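Local coordinates for protein isomaltose glucohydrolase (PDB 5Z3E) that hydrolyses the alpha-1,6-glucosidic linkage of isomaltose from its non-reducing end, releasing beta-D-glucose and D-glucose in the intracellular breakdown of a cyclic tetrasaccharide, at residues 56-61 and 97-102; 338-343 and 389-394; 195-200 and 302-307; 187-192 and 238-243. The protein carries 1 engineered substitution. All coordinates share one frame; numbering follows the deposited sequence. Where two conformers were deposited one is given.

Interaction 1 of 4, residues 56-61 and 97-102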
# COMPACT_ATOMS: atom_id res chain seq x y z
N GLY A 56 5.76 16.62 -12.34
CA GLY A 56 4.44 16.29 -12.85
C GLY A 56 3.45 15.77 -11.80
O GLY A 56 2.31 15.49 -12.17
N GLY A 57 3.88 15.61 -10.55
CA GLY A 57 3.04 15.20 -9.46
C GLY A 57 3.33 13.83 -8.87
O GLY A 57 2.94 13.56 -7.73
N ALA A 58 4.01 12.95 -9.62
CA ALA A 58 4.25 11.62 -9.10
C ALA A 58 5.14 11.67 -7.86
O ALA A 58 6.07 12.48 -7.77
CB ALA A 58 4.97 10.73 -10.14
N TYR A 59 4.89 10.77 -6.92
CA TYR A 59 5.85 10.51 -5.85
C TYR A 59 6.77 9.38 -6.31
O TYR A 59 6.30 8.31 -6.63
CB TYR A 59 5.18 10.11 -4.54
CG TYR A 59 4.33 11.17 -3.89
CD1 TYR A 59 4.85 12.41 -3.53
CD2 TYR A 59 2.99 10.93 -3.60
CE1 TYR A 59 4.06 13.36 -2.91
CE2 TYR A 59 2.21 11.86 -2.97
CZ TYR A 59 2.73 13.09 -2.63
OH TYR A 59 1.90 13.99 -2.01
N PRO A 60 8.09 9.61 -6.32
CA PRO A 60 9.00 8.49 -6.61
C PRO A 60 9.00 7.52 -5.44
O PRO A 60 8.74 7.89 -4.31
CB PRO A 60 10.35 9.18 -6.73
CG PRO A 60 10.25 10.34 -5.78
CD PRO A 60 8.83 10.84 -5.95
N ALA A 61 9.34 6.28 -5.71
CA ALA A 61 9.45 5.32 -4.61
C ALA A 61 10.71 5.57 -3.80
O ALA A 61 10.68 5.50 -2.55
CB ALA A 61 9.45 3.89 -5.15
N HIS A 97 -2.66 12.98 -7.06
CA HIS A 97 -3.90 12.47 -7.63
C HIS A 97 -4.10 12.97 -9.05
O HIS A 97 -4.58 12.22 -9.90
CB HIS A 97 -5.08 12.78 -6.73
CG HIS A 97 -4.97 12.09 -5.42
ND1 HIS A 97 -4.85 10.73 -5.35
CD2 HIS A 97 -4.90 12.59 -4.17
CE1 HIS A 97 -4.71 10.43 -4.07
NE2 HIS A 97 -4.73 11.53 -3.33
N ASP A 98 -3.72 14.22 -9.32
CA ASP A 98 -3.75 14.70 -10.71
C ASP A 98 -2.92 13.81 -11.59
O ASP A 98 -3.34 13.43 -12.70
CB ASP A 98 -3.20 16.13 -10.79
CG ASP A 98 -4.11 17.22 -10.28
OD1 ASP A 98 -5.35 16.98 -10.11
OD2 ASP A 98 -3.59 18.34 -10.07
N TRP A 99 -1.70 13.51 -11.17
CA TRP A 99 -0.80 12.70 -11.97
C TRP A 99 -1.41 11.34 -12.25
O TRP A 99 -1.46 10.90 -13.40
CB TRP A 99 0.57 12.61 -11.30
CG TRP A 99 1.51 11.73 -12.06
CD1 TRP A 99 2.23 12.06 -13.16
CD2 TRP A 99 1.79 10.35 -11.79
NE1 TRP A 99 2.93 10.98 -13.61
CE2 TRP A 99 2.69 9.91 -12.79
CE3 TRP A 99 1.38 9.46 -10.81
CZ2 TRP A 99 3.17 8.62 -12.81
CZ3 TRP A 99 1.87 8.19 -10.83
CH2 TRP A 99 2.74 7.77 -11.83
N VAL A 100 -1.87 10.66 -11.20
CA VAL A 100 -2.45 9.33 -11.39
C VAL A 100 -3.65 9.39 -12.32
O VAL A 100 -3.80 8.57 -13.23
CB VAL A 100 -2.86 8.68 -10.05
CG1 VAL A 100 -3.51 7.34 -10.31
CG2 VAL A 100 -1.68 8.53 -9.09
N ASP A 101 -4.55 10.32 -12.05
CA ASP A 101 -5.75 10.47 -12.88
C ASP A 101 -5.36 10.61 -14.35
O ASP A 101 -5.91 9.94 -15.22
CB ASP A 101 -6.51 11.69 -12.37
CG ASP A 101 -7.68 12.15 -13.23
OD1 ASP A 101 -8.40 11.29 -13.76
OD2 ASP A 101 -7.83 13.39 -13.31
N GLY A 102 -4.42 11.50 -14.65
CA GLY A 102 -4.04 11.69 -16.03
C GLY A 102 -3.40 10.46 -16.65
O GLY A 102 -3.63 10.14 -17.83
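Trp99, on helix 90-105, lies against Gly56, Gly57 and Ala58 of the loop that leaves helix 32-52, and every contact between these two segments is made by its side chain. At its root, Trp99 CB sits 3.5 Å from Gly56 O and also meets the backbone of Gly57. Glycine suits that place: its phi of 113° would drive a CB against the preceding carbonyl, and that CB would come tightly up to the methylene of the tryptophan. With CG anti to the backbone N (chi1 177°), the indole leaves the helix toward the loop. Its CG passes 3.7 Å from Ala58 N, while CD1 stays 3.6 Å from Gly56 O. Farther out, CD2 and CE2 lie beneath the Ala58 methyl, which stands over the six-membered ring 3.6 Å from its centroid and 13° off the normal, a CH-pi contact. Even CZ3 and CH2 are still 4.1 Å from Ala58 CB. Its NE1 hydrogen-bonds to Phe136 O. Tyr59 OH, hydrogen-bonded to Ser92 OG, ties the loop to this helix as well. Residues 56-58 meet Trp99 by dispersion and CH-pi attraction, which alanine's single methyl on a broad buried ring suits well.

Interaction 2 of 4, residues 338-343 and 389-394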
# COMPACT_ATOMS: atom_id res chain seq x y z
N ARG A 338 4.74 1.47 20.71
CA ARG A 338 5.97 0.70 20.66
C ARG A 338 6.48 0.60 19.23
O ARG A 338 7.68 0.69 18.97
CB ARG A 338 5.76 -0.67 21.27
CG ARG A 338 7.02 -1.53 21.28
CD ARG A 338 6.93 -2.76 22.17
NE ARG A 338 5.97 -3.73 21.67
CZ ARG A 338 6.24 -4.72 20.81
NH1 ARG A 338 5.30 -5.55 20.45
NH2 ARG A 338 7.48 -4.90 20.34
N HIS A 339 5.57 0.39 18.29
CA HIS A 339 5.96 0.32 16.89
C HIS A 339 6.38 1.67 16.33
O HIS A 339 7.32 1.74 15.55
CB HIS A 339 4.83 -0.36 16.07
CG HIS A 339 4.72 -1.82 16.41
ND1 HIS A 339 4.00 -2.30 17.50
CD2 HIS A 339 5.34 -2.90 15.88
CE1 HIS A 339 4.16 -3.62 17.57
NE2 HIS A 339 4.98 -4.00 16.62
N LEU A 340 5.72 2.74 16.74
CA LEU A 340 6.13 4.08 16.35
C LEU A 340 7.56 4.36 16.83
O LEU A 340 8.38 4.90 16.08
CB LEU A 340 5.17 5.12 16.87
CG LEU A 340 5.44 6.54 16.42
CD1 LEU A 340 5.12 6.70 14.94
CD2 LEU A 340 4.66 7.55 17.27
N ARG A 341 7.86 4.01 18.07
CA ARG A 341 9.20 4.23 18.63
C ARG A 341 10.24 3.43 17.85
O ARG A 341 11.33 3.92 17.57
CB ARG A 341 9.24 3.86 20.11
CG ARG A 341 8.45 4.75 21.01
CD ARG A 341 8.62 4.34 22.48
NE ARG A 341 7.73 5.10 23.34
CZ ARG A 341 6.64 4.61 23.92
NH1 ARG A 341 6.31 3.33 23.73
NH2 ARG A 341 5.86 5.40 24.62
N TRP A 342 9.92 2.18 17.52
CA TRP A 342 10.86 1.36 16.75
C TRP A 342 11.18 2.00 15.40
O TRP A 342 12.34 2.09 15.00
CB TRP A 342 10.33 -0.08 16.54
CG TRP A 342 11.31 -0.95 15.81
CD1 TRP A 342 12.33 -1.67 16.37
CD2 TRP A 342 11.43 -1.14 14.40
NE1 TRP A 342 13.05 -2.30 15.42
CE2 TRP A 342 12.53 -1.99 14.18
CE3 TRP A 342 10.70 -0.67 13.29
CZ2 TRP A 342 12.93 -2.38 12.90
CZ3 TRP A 342 11.10 -1.08 12.04
CH2 TRP A 342 12.21 -1.91 11.85
N ILE A 343 10.15 2.48 14.71
CA ILE A 343 10.37 3.13 13.43
C ILE A 343 11.29 4.34 13.60
O ILE A 343 12.23 4.54 12.84
CB ILE A 343 9.05 3.59 12.81
CG1 ILE A 343 8.21 2.36 12.44
CG2 ILE A 343 9.33 4.50 11.62
CD1 ILE A 343 6.76 2.72 12.24
N LEU A 389 3.94 9.07 8.82
CA LEU A 389 2.97 10.13 8.98
C LEU A 389 1.59 9.62 9.34
O LEU A 389 0.90 10.21 10.18
CB LEU A 389 2.91 10.99 7.72
CG LEU A 389 4.13 11.87 7.47
CD1 LEU A 389 3.98 12.58 6.15
CD2 LEU A 389 4.31 12.90 8.61
N ILE A 390 1.15 8.53 8.71
CA ILE A 390 -0.15 7.96 9.04
C ILE A 390 -0.20 7.53 10.50
O ILE A 390 -1.14 7.85 11.21
CB ILE A 390 -0.51 6.80 8.09
CG1 ILE A 390 -0.65 7.29 6.65
CG2 ILE A 390 -1.79 6.13 8.57
CD1 ILE A 390 -0.78 6.19 5.62
N LEU A 391 0.79 6.77 10.94
CA LEU A 391 0.75 6.27 12.31
C LEU A 391 0.86 7.42 13.33
O LEU A 391 0.15 7.45 14.33
CB LEU A 391 1.85 5.23 12.52
CG LEU A 391 1.93 4.65 13.94
CD1 LEU A 391 0.60 4.12 14.42
CD2 LEU A 391 3.01 3.58 13.98
N ALA A 392 1.74 8.37 13.05
CA ALA A 392 1.87 9.54 13.92
C ALA A 392 0.52 10.26 14.02
O ALA A 392 0.11 10.67 15.10
CB ALA A 392 2.94 10.46 13.43
N ASP A 393 -0.17 10.42 12.89
CA ASP A 393 -1.45 11.08 12.91
C ASP A 393 -2.49 10.28 13.69
O ASP A 393 -3.28 10.85 14.45
CB ASP A 393 -1.94 11.29 11.46
CG ASP A 393 -3.19 12.08 11.40
OD1 ASP A 393 -3.24 13.17 12.04
OD2 ASP A 393 -4.12 11.63 10.71
N GLU A 394 -2.50 8.97 13.52
CA GLU A 394 -3.43 8.12 14.28
C GLU A 394 -3.23 8.30 15.79
O GLU A 394 -4.19 8.16 16.56
CB GLU A 394 -3.20 6.67 13.90
CG GLU A 394 -3.78 6.28 12.65
CD GLU A 394 -5.33 6.24 12.72
OE1 GLU A 394 -5.91 5.38 13.38
OE2 GLU A 394 -5.88 7.07 12.05
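Leu340 and Leu391 form the tight part of this helix pair. Their side chains run past one another in opposite directions, and Leu340 CD1 rests 3.9 Å from Leu391 CD2. The same Leu391 methyl is also 3.9 Å from Leu340 CB, so one branch is fitted along the length of its partner rather than against its end alone. In both leucines CG stands opposite the backbone N (chi1 -175° and 179°), and this carries Leu340 CD1 and Leu391 CD2 across the interface to meet. Around this pair the packing thins out. Ile343, one turn after Leu340, brings its CD1 to 4.2 Å from Leu391 CD2, and Leu340 CD1 comes 4.2 Å from Ala392 N, an approach that a residue as small as alanine allows. The axes of segments 338-343 and 389-394 approach to 10.6 Å, a separation in keeping with branched side chains interposed from both helices. Beyond the leucines, Leu38 of helix 32-52 and Leu395 and Leu397 of the C-terminal tail extend the apolar cluster around Leu340.

The opposite character appears on the outward flanks, where polar chains take over: Arg341 pairs with Glu34, while Asp393 and Glu394 share Arg86. Leucine and isoleucine thus fill the buried side, and charged residues occupy the partly exposed one. The two segments run at 141° to each other, hence roughly antiparallel, and helices 333-344 and 382-394 that carry them pack in the way expected of the (alpha/alpha)6 barrel of family 15 glycoside hydrolases.

Interaction 3 of 4, residues 195-200 and 302-307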
# COMPACT_ATOMS: atom_id res chain seq x y z
N ASP A 195 2.17 -10.79 -5.79
CA ASP A 195 1.86 -10.11 -4.55
C ASP A 195 2.53 -8.74 -4.48
O ASP A 195 3.23 -8.33 -5.41
CB ASP A 195 2.17 -11.01 -3.36
CG ASP A 195 3.63 -11.36 -3.18
OD1 ASP A 195 4.49 -10.68 -3.75
OD2 ASP A 195 3.86 -12.32 -2.40
N TRP A 196 2.33 -8.02 -3.37
CA TRP A 196 2.94 -6.71 -3.23
C TRP A 196 4.44 -6.78 -3.41
O TRP A 196 5.06 -5.80 -3.79
CB TRP A 196 2.72 -6.09 -1.85
CG TRP A 196 1.33 -5.70 -1.44
CD1 TRP A 196 0.09 -5.94 -2.04
CD2 TRP A 196 1.03 -5.00 -0.22
NE1 TRP A 196 -0.91 -5.42 -1.26
CE2 TRP A 196 -0.38 -4.86 -0.13
CE3 TRP A 196 1.82 -4.48 0.79
CZ2 TRP A 196 -0.99 -4.21 0.95
CZ3 TRP A 196 1.20 -3.81 1.84
CH2 TRP A 196 -0.18 -3.71 1.92
N TRP A 197 5.03 -7.93 -3.09
CA TRP A 197 6.45 -8.17 -3.08
C TRP A 197 6.97 -8.73 -4.40
O TRP A 197 8.13 -9.11 -4.50
CB TRP A 197 6.81 -9.09 -1.92
CG TRP A 197 6.10 -8.78 -0.64
CD1 TRP A 197 5.42 -9.69 0.13
CD2 TRP A 197 5.97 -7.52 0.04
NE1 TRP A 197 4.91 -9.08 1.23
CE2 TRP A 197 5.23 -7.75 1.20
CE3 TRP A 197 6.40 -6.21 -0.23
CZ2 TRP A 197 4.95 -6.74 2.12
CZ3 TRP A 197 6.11 -5.21 0.69
CH2 TRP A 197 5.40 -5.48 1.84
N GLU A 198 6.13 -8.78 -5.43
CA GLU A 198 6.53 -9.30 -6.75
C GLU A 198 6.84 -10.76 -6.77
O GLU A 198 7.72 -11.21 -7.50
CB GLU A 198 7.64 -8.50 -7.40
CG GLU A 198 7.26 -7.16 -7.57
CD GLU A 198 8.26 -6.33 -8.32
OE1 GLU A 198 9.31 -6.86 -8.79
OE2 GLU A 198 7.95 -5.13 -8.49
N GLU A 199 6.06 -11.52 -6.03
CA GLU A 199 6.24 -12.96 -5.95
C GLU A 199 4.93 -13.70 -6.28
O GLU A 199 3.83 -13.18 -6.06
CB GLU A 199 6.71 -13.39 -4.57
CG GLU A 199 8.04 -12.76 -4.13
CD GLU A 199 9.27 -13.51 -4.61
OE1 GLU A 199 10.37 -12.93 -4.63
OE2 GLU A 199 9.15 -14.67 -4.93
N HIS A 200 5.07 -14.93 -6.78
CA HIS A 200 3.97 -15.90 -6.84
C HIS A 200 2.79 -15.45 -7.70
O HIS A 200 1.65 -15.36 -7.22
CB HIS A 200 3.50 -16.31 -5.45
CG HIS A 200 4.59 -16.84 -4.59
ND1 HIS A 200 5.14 -18.05 -4.75
CD2 HIS A 200 5.27 -16.26 -3.55
CE1 HIS A 200 6.15 -18.26 -3.87
NE2 HIS A 200 6.19 -17.15 -3.13
N VAL A 302 8.85 -5.49 11.73
CA VAL A 302 8.05 -6.53 11.14
C VAL A 302 8.64 -7.03 9.81
O VAL A 302 8.88 -6.24 8.88
CB VAL A 302 6.59 -6.05 10.95
CG1 VAL A 302 5.74 -7.10 10.27
CG2 VAL A 302 5.97 -5.65 12.27
N HIS A 303 8.84 -8.34 9.72
CA HIS A 303 9.28 -9.00 8.50
C HIS A 303 8.12 -9.16 7.51
O HIS A 303 6.94 -9.18 7.89
CB HIS A 303 9.82 -10.39 8.84
CG HIS A 303 11.09 -10.38 9.65
ND1 HIS A 303 12.27 -9.94 9.12
CD2 HIS A 303 11.36 -10.82 10.89
CE1 HIS A 303 13.23 -10.08 10.01
NE2 HIS A 303 12.72 -10.62 11.10
N ARG A 304 8.46 -9.35 6.25
CA ARG A 304 7.44 -9.51 5.21
C ARG A 304 6.81 -10.90 5.23
O ARG A 304 5.59 -11.04 5.23
CB ARG A 304 8.01 -9.20 3.83
CG ARG A 304 8.63 -7.82 3.72
CD ARG A 304 8.85 -7.34 2.31
NE ARG A 304 9.78 -8.23 1.60
CZ ARG A 304 10.07 -8.12 0.31
NH1 ARG A 304 9.53 -7.15 -0.42
NH2 ARG A 304 10.87 -8.99 -0.27
N PHE A 305 7.64 -11.95 5.20
CA PHE A 305 7.16 -13.32 5.13
C PHE A 305 8.35 -14.23 5.46
O PHE A 305 9.49 -13.84 5.29
CB PHE A 305 6.55 -13.67 3.70
CG PHE A 305 7.43 -13.31 2.52
CD1 PHE A 305 7.36 -12.07 1.95
CD2 PHE A 305 8.28 -14.28 1.89
CE1 PHE A 305 8.16 -11.73 0.91
CE2 PHE A 305 9.07 -13.87 0.81
CZ PHE A 305 9.05 -12.63 0.33
N ALA A 306 8.07 -15.45 5.90
CA ALA A 306 9.12 -16.33 6.45
C ALA A 306 10.27 -16.65 5.46
O ALA A 306 11.39 -16.76 5.91
CB ALA A 306 8.50 -17.59 6.96
N ALA A 307 9.97 -16.83 4.16
CA ALA A 307 11.02 -17.13 3.13
C ALA A 307 11.77 -15.99 2.53
O ALA A 307 12.61 -16.13 1.66
CB ALA A 307 10.37 -17.94 2.00
O HOH W 1 10.27 -8.26 -3.12
O HOH W 2 11.08 -10.61 -2.89
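Trp197 packs against Arg304 and Phe305 where two loops of the (alpha/alpha)6 barrel meet beside the active site. It occupies a corner of the type I turn from Asp195 to Glu198, residues predicted or inferred to be the proton acceptor and the proton donor; Asp195 OD1 accepts the N-H of Glu199 at 2.9 Å, which ties the loop back on itself.

Along the facing segment, Val302 still belongs to a short strand, its side chain on Leu319 of helix 317-329, a residue that Trp197 and Arg304 touch as well. Arg304 then makes the larger contact. Its CD stands over the six-membered ring of Trp197, 3.6 Å from the centroid and 7° off the normal. A bend at chi3 (-62°) turns the head group back over the indole, where NH1 comes 3.3 Å from Trp197 CE3. The guanidinium is tilted 49° from the ring, so it is not stacked flat. Arginine suits the site because its methylenes serve the ring while NE forms a salt bridge with Asp308 and NH2 donates to a water 3.0 Å away. That water in turn donates to Trp197 O at 2.7 Å. On the other segment, Trp197 NE1 bonds Asp265; a leucine here would probably deprive that carboxylate of its indole partner and Arg304 of its flat bed, letting the turn shift. Next comes Phe305, slid aside from the five-membered ring, with its CE1 3.5 Å from Trp197 CD1.

Interaction 4 of 4, residues 187-192 and 238-243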
# COMPACT_ATOMS: atom_id res chain seq x y z
N ALA A 187 -13.34 -6.02 -13.72
CA ALA A 187 -13.04 -7.11 -14.64
C ALA A 187 -12.01 -8.09 -14.12
O ALA A 187 -12.09 -9.27 -14.46
CB ALA A 187 -12.58 -6.53 -15.96
N PHE A 188 -11.02 -7.62 -13.36
CA PHE A 188 -9.82 -8.40 -13.10
C PHE A 188 -9.52 -8.67 -11.64
O PHE A 188 -8.46 -9.22 -11.32
CB PHE A 188 -8.62 -7.77 -13.82
CG PHE A 188 -8.78 -7.74 -15.31
CD1 PHE A 188 -8.92 -8.90 -16.02
CD2 PHE A 188 -8.82 -6.54 -16.00
CE1 PHE A 188 -9.07 -8.89 -17.37
CE2 PHE A 188 -8.99 -6.52 -17.36
CZ PHE A 188 -9.11 -7.68 -18.05
N TRP A 189 -10.44 -8.36 -10.74
CA TRP A 189 -10.18 -8.53 -9.32
C TRP A 189 -9.84 -9.96 -8.94
O TRP A 189 -9.09 -10.16 -7.98
CB TRP A 189 -11.35 -8.04 -8.50
CG TRP A 189 -12.53 -8.87 -8.65
CD1 TRP A 189 -13.53 -8.74 -9.57
CD2 TRP A 189 -12.87 -10.02 -7.86
NE1 TRP A 189 -14.47 -9.71 -9.40
CE2 TRP A 189 -14.07 -10.51 -8.35
CE3 TRP A 189 -12.25 -10.68 -6.79
CZ2 TRP A 189 -14.71 -11.63 -7.76
CZ3 TRP A 189 -12.83 -11.78 -6.23
CH2 TRP A 189 -14.03 -12.25 -6.74
N ASP A 190 -10.40 -10.94 -9.63
CA ASP A 190 -10.29 -12.33 -9.26
C ASP A 190 -9.17 -13.06 -10.00
O ASP A 190 -9.03 -14.28 -9.86
CB ASP A 190 -11.59 -13.08 -9.43
CG ASP A 190 -12.07 -13.12 -10.84
OD1 ASP A 190 -11.65 -12.32 -11.67
OD2 ASP A 190 -12.94 -14.04 -11.11
N ARG A 191 -8.35 -12.33 -10.72
CA ARG A 191 -7.24 -12.90 -11.45
C ARG A 191 -6.02 -13.09 -10.55
O ARG A 191 -5.69 -12.21 -9.77
CB ARG A 191 -6.86 -11.90 -12.56
CG ARG A 191 -5.91 -12.36 -13.54
CD ARG A 191 -5.75 -11.28 -14.60
NE ARG A 191 -4.73 -11.60 -15.53
CZ ARG A 191 -4.90 -11.72 -16.84
NH1 ARG A 191 -6.13 -11.61 -17.41
NH2 ARG A 191 -3.87 -11.91 -17.54
N PRO A 192 -5.31 -14.23 -10.68
CA PRO A 192 -4.01 -14.38 -10.04
C PRO A 192 -3.07 -13.25 -10.45
O PRO A 192 -3.11 -12.77 -11.59
CB PRO A 192 -3.52 -15.74 -10.55
CG PRO A 192 -4.78 -16.53 -10.87
CD PRO A 192 -5.72 -15.46 -11.40
N ALA A 238 -17.07 -6.21 -4.08
CA ALA A 238 -16.43 -6.23 -2.78
C ALA A 238 -16.96 -7.41 -1.94
O ALA A 238 -16.19 -8.09 -1.25
CB ALA A 238 -16.58 -4.91 -2.07
N ALA A 239 -18.27 -7.67 -1.99
CA ALA A 239 -18.83 -8.81 -1.28
C ALA A 239 -18.28 -10.14 -1.81
O ALA A 239 -18.05 -11.06 -1.03
CB ALA A 239 -20.36 -8.77 -1.34
N ARG A 240 -18.11 -10.23 -3.13
CA ARG A 240 -17.51 -11.42 -3.74
C ARG A 240 -16.08 -11.63 -3.26
O ARG A 240 -15.66 -12.77 -3.02
CB ARG A 240 -17.53 -11.30 -5.26
CG ARG A 240 -18.93 -11.31 -5.87
CD ARG A 240 -18.94 -11.28 -7.38
NE ARG A 240 -20.32 -11.33 -7.85
CZ ARG A 240 -21.05 -10.42 -8.52
NH1 ARG A 240 -20.59 -9.15 -8.69
NH2 ARG A 240 -22.34 -10.67 -8.84
N ILE A 241 -15.31 -10.55 -3.11
CA ILE A 241 -13.97 -10.65 -2.57
C ILE A 241 -14.02 -11.23 -1.16
O ILE A 241 -13.26 -12.13 -0.81
CB ILE A 241 -13.26 -9.30 -2.59
CG1 ILE A 241 -12.97 -8.86 -4.03
CG2 ILE A 241 -11.97 -9.37 -1.78
CD1 ILE A 241 -12.51 -7.43 -4.18
N ARG A 242 -14.91 -10.67 -0.33
CA ARG A 242 -15.02 -11.17 1.03
C ARG A 242 -15.43 -12.64 1.07
O ARG A 242 -14.94 -13.39 1.91
CB ARG A 242 -15.95 -10.31 1.88
CG ARG A 242 -15.47 -8.88 2.03
CD ARG A 242 -16.25 -8.09 3.06
NE ARG A 242 -17.68 -8.05 2.77
CZ ARG A 242 -18.33 -7.11 2.09
NH1 ARG A 242 -17.70 -6.04 1.64
NH2 ARG A 242 -19.62 -7.26 1.82
N SER A 243 -16.31 -13.06 0.17
CA SER A 243 -16.68 -14.46 0.10
C SER A 243 -15.47 -15.35 -0.18
O SER A 243 -15.32 -16.42 0.40
CB SER A 243 -17.71 -14.71 -1.00
OG SER A 243 -18.95 -14.09 -0.72
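A type I turn from Phe188 to Arg191, leading on from helix 175-188, carries Trp189 across to Arg240 and Ile241, and so joins this turn to helix 231-248 of the (alpha/alpha)6 barrel. The indole does all the reaching. Its benzo part straddles the two residues: CE3 lies 3.4 Å from Ile241 CG1, with CZ3 at 3.7 Å from the same atom. On the other flank CZ2 approaches Arg240 CB to 3.8 Å. Trp189 holds CG between its backbone N and carbonyl carbon (chi1 68°), a placement that turns the ring out of the turn and toward the helix. Val237 and Leu244, earlier and later on that helix, also touch the Trp189 side chain, while Ile241 continues inward to Leu209 and Ile212 of helix 206-220. Arg240 lends only the base of its chain, whose head group, in the conformer given, leads away. A serine in place of Trp189 is likely to open a gap over Ile241 CG1 and detach the turn from helix 231-248. Between the two segments the joint is apolar, and a wide aromatic suits it: the ring can lie against isoleucine on the buried side and against the aliphatic root of arginine on the exposed side.

Overall arrangement
Interaction 3 holds Asp195 and Glu198, the predicted proton acceptor and inferred proton donor, and its Arg304 side chain is about 8 Å from that of Ala355, the engineered replacement for the inferred proton acceptor. Interaction 2 comes next, its nearest atoms about 5 Å from interaction 3 and the side chain of Ile343 about 11 Å from that of Ala355. Interaction 4 adjoins interaction 3 in sequence, since 187-192 almost runs into 195-200, yet their centres are about 21 Å apart and their segments alternate along the chain. Interaction 1 lies across the chain's centre from interaction 3, about 26 Å between centres, and is structural packing, as is interaction 4.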